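Local coordinates for putative p22 protein (Leishmania major, PDB 1YQF) that is of unknown function but is a homologue of human p32, a mitochondrial-matrix protein of the MAM33 family, and probably assembles as a trimer, at the interface of chains A and B. Residues are numbered along the deposited sequence; one frame, centred on the assembly and turned at random. Chains: chain A/B, hypothetical protein Lmaj011689.

The interface of chains A and B. Residues chain A 27, 194, 198; chain B 106, 122-124, 149, 154, 158, 162.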
loop_
_atom_site.group_PDB
_atom_site.type_symbol
_atom_site.label_atom_id
_atom_site.label_comp_id
_atom_site.label_asym_id
_atom_site.label_seq_id
_atom_site.Cartn_x
_atom_site.Cartn_y
_atom_site.Cartn_z
ATOM N N LEU A 27 -0.272 10.230 -33.990
ATOM C CA LEU A 27 0.368 9.548 -32.871
ATOM C C LEU A 27 1.331 8.501 -33.422
ATOM O O LEU A 27 2.453 8.383 -32.946
ATOM C CB LEU A 27 -0.669 8.894 -31.944
ATOM C CG LEU A 27 -0.111 8.156 -30.713
ATOM C CD1 LEU A 27 0.625 9.100 -29.777
ATOM C CD2 LEU A 27 -1.217 7.432 -29.957
ATOM N N TRP A 194 8.031 0.191 -25.125
ATOM C CA TRP A 194 6.823 0.968 -24.869
ATOM C C TRP A 194 6.435 1.806 -26.093
ATOM O O TRP A 194 5.258 1.929 -26.419
ATOM C CB TRP A 194 7.063 1.852 -23.641
ATOM C CG TRP A 194 5.914 2.683 -23.168
ATOM C CD1 TRP A 194 4.963 2.322 -22.256
ATOM C CD2 TRP A 194 5.628 4.040 -23.526
ATOM N NE1 TRP A 194 4.090 3.362 -22.044
ATOM C CE2 TRP A 194 4.475 4.430 -22.812
ATOM C CE3 TRP A 194 6.222 4.967 -24.391
ATOM C CZ2 TRP A 194 3.910 5.699 -22.934
ATOM C CZ3 TRP A 194 5.659 6.233 -24.509
ATOM C CH2 TRP A 194 4.512 6.584 -23.786
ATOM N N MET A 198 2.960 1.330 -28.248
ATOM C CA MET A 198 2.022 2.428 -28.438
ATOM C C MET A 198 1.828 2.692 -29.926
ATOM O O MET A 198 0.739 3.060 -30.361
ATOM C CB MET A 198 2.514 3.702 -27.758
ATOM C CG MET A 198 1.580 4.879 -27.981
ATOM S SD MET A 198 2.111 6.347 -27.151
ATOM C CE MET A 198 1.332 6.115 -25.566
ATOM N N MET B 106 -4.376 -0.227 -23.320
ATOM C CA MET B 106 -3.641 0.915 -22.794
ATOM C C MET B 106 -4.318 1.356 -21.507
ATOM O O MET B 106 -5.538 1.334 -21.414
ATOM C CB MET B 106 -3.658 2.064 -23.799
ATOM C CG MET B 106 -2.858 3.281 -23.359
ATOM S SD MET B 106 -3.180 4.730 -24.370
ATOM C CE MET B 106 -2.241 4.338 -25.826
ATOM N N ILE B 122 1.114 6.314 -18.340
ATOM C CA ILE B 122 0.637 5.507 -19.464
ATOM C C ILE B 122 1.387 4.188 -19.484
ATOM O O ILE B 122 2.622 4.175 -19.482
ATOM C CB ILE B 122 0.855 6.226 -20.804
ATOM C CG1 ILE B 122 0.072 7.533 -20.851
ATOM C CG2 ILE B 122 0.432 5.329 -21.975
ATOM C CD1 ILE B 122 0.356 8.347 -22.079
ATOM N N ARG B 123 0.635 3.085 -19.529
ATOM C CA ARG B 123 1.212 1.748 -19.579
ATOM C C ARG B 123 0.381 0.810 -20.456
ATOM O O ARG B 123 -0.645 1.210 -21.010
ATOM C CB ARG B 123 1.354 1.183 -18.164
ATOM C CG ARG B 123 0.065 1.129 -17.357
ATOM C CD ARG B 123 0.306 0.794 -15.898
ATOM N NE ARG B 123 0.980 -0.495 -15.783
ATOM C CZ ARG B 123 1.320 -1.082 -14.646
ATOM N NH1 ARG B 123 1.057 -0.509 -13.476
ATOM N NH2 ARG B 123 1.931 -2.259 -14.689
ATOM N N PHE B 124 0.838 -0.434 -20.587
ATOM C CA PHE B 124 0.215 -1.404 -21.484
ATOM C C PHE B 124 0.156 -2.805 -20.898
ATOM O O PHE B 124 0.939 -3.168 -20.020
ATOM C CB PHE B 124 0.970 -1.462 -22.812
ATOM C CG PHE B 124 0.783 -0.245 -23.670
ATOM C CD1 PHE B 124 -0.371 -0.081 -24.425
ATOM C CD2 PHE B 124 1.764 0.735 -23.726
ATOM C CE1 PHE B 124 -0.541 1.040 -25.219
ATOM C CE2 PHE B 124 1.601 1.857 -24.518
ATOM C CZ PHE B 124 0.451 2.012 -25.265
ATOM N N PRO B 149 7.108 5.193 -18.877
ATOM C CA PRO B 149 8.091 6.256 -18.663
ATOM C C PRO B 149 7.453 7.363 -17.842
ATOM O O PRO B 149 6.257 7.287 -17.559
ATOM C CB PRO B 149 8.392 6.735 -20.083
ATOM C CG PRO B 149 7.112 6.510 -20.809
ATOM C CD PRO B 149 6.562 5.225 -20.247
ATOM N N LEU B 154 8.522 13.127 -21.352
ATOM C CA LEU B 154 8.234 12.764 -22.742
ATOM C C LEU B 154 8.346 13.950 -23.708
ATOM O O LEU B 154 8.047 15.091 -23.352
ATOM C CB LEU B 154 6.835 12.136 -22.858
ATOM C CG LEU B 154 6.728 10.608 -22.951
ATOM C CD1 LEU B 154 7.665 9.887 -21.993
ATOM C CD2 LEU B 154 5.287 10.180 -22.700
ATOM N N LEU B 158 4.933 14.198 -28.920
ATOM C CA LEU B 158 4.286 12.919 -28.634
ATOM C C LEU B 158 3.235 13.066 -27.538
ATOM O O LEU B 158 2.193 12.419 -27.592
ATOM C CB LEU B 158 5.320 11.864 -28.221
ATOM C CG LEU B 158 4.791 10.478 -27.817
ATOM C CD1 LEU B 158 4.139 9.768 -28.992
ATOM C CD2 LEU B 158 5.910 9.626 -27.241
ATOM N N VAL B 162 -0.851 12.174 -27.807
ATOM C CA VAL B 162 -1.543 11.241 -26.917
ATOM C C VAL B 162 -2.774 11.897 -26.300
ATOM O O VAL B 162 -3.808 11.250 -26.147
ATOM C CB VAL B 162 -0.627 10.716 -25.796
ATOM C CG1 VAL B 162 -1.442 10.026 -24.705
ATOM C CG2 VAL B 162 0.395 9.748 -26.359
#
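A:Trp194 stands between B:Pro149 and B:Phe124, and the subunit interface shows how one large aromatic side chain can be held by carbon packing on both faces and a polar bond at its rim. The patch belongs to a contact between two copies of the protein, not an exact two-fold, that probably helps hold a p32-like trimer together. Its helix, 173-202, together with helix 23-39 of the same chain, lies against strand 117-125 and helix 156-168 of chain B. B:Pro149 packs on one face of the indole through C-H/pi contacts: CD lies over the five-membered ring of A:Trp194, 3.5 Å from its centroid, and CG lies over the six-membered ring. B:Phe124 meets the opposite face toward its rim, turned edge-to-face with the planes at 62°. Beyond them, CD2 of B:Leu154 comes tip to tip with CH2 of the indole at 3.8 Å.

The hydrogen bond uses the pyrrole N-H: NE1 of A:Trp194 donates to the backbone carbonyl O of B:Ile122 over 3.1 Å. It is bent, 140° at the hydrogen, with the oxygen tilted from the indole plane; separately, NE1 lies above the carbonyl plane and not on a lone pair. It nevertheless pairs the indole N-H with a strand carbonyl and would help fix the rotation of the ring.

One helical turn on, apolar packing takes over. The ring tip of B:Phe124, CZ, presses on the backbone of A:Met198, 3.6 Å from CA. With CG anti to the backbone N (chi1 178°), the methionine chain extends toward chain B and then bends at its thioether, bringing methyl CE among CG2 of B:Ile122, CG2 of B:Val162 and CE of B:Met106. A:Leu27, from helix 23-39, closes this row: its CD1 meets CD1 of B:Leu158 at 3.7 Å and, more tightly, CG2 of B:Val162 at 3.5 Å. That valine methyl thus touches side chains from helices 23-39 and 173-202, lying 3.8 Å from CE of A:Met198.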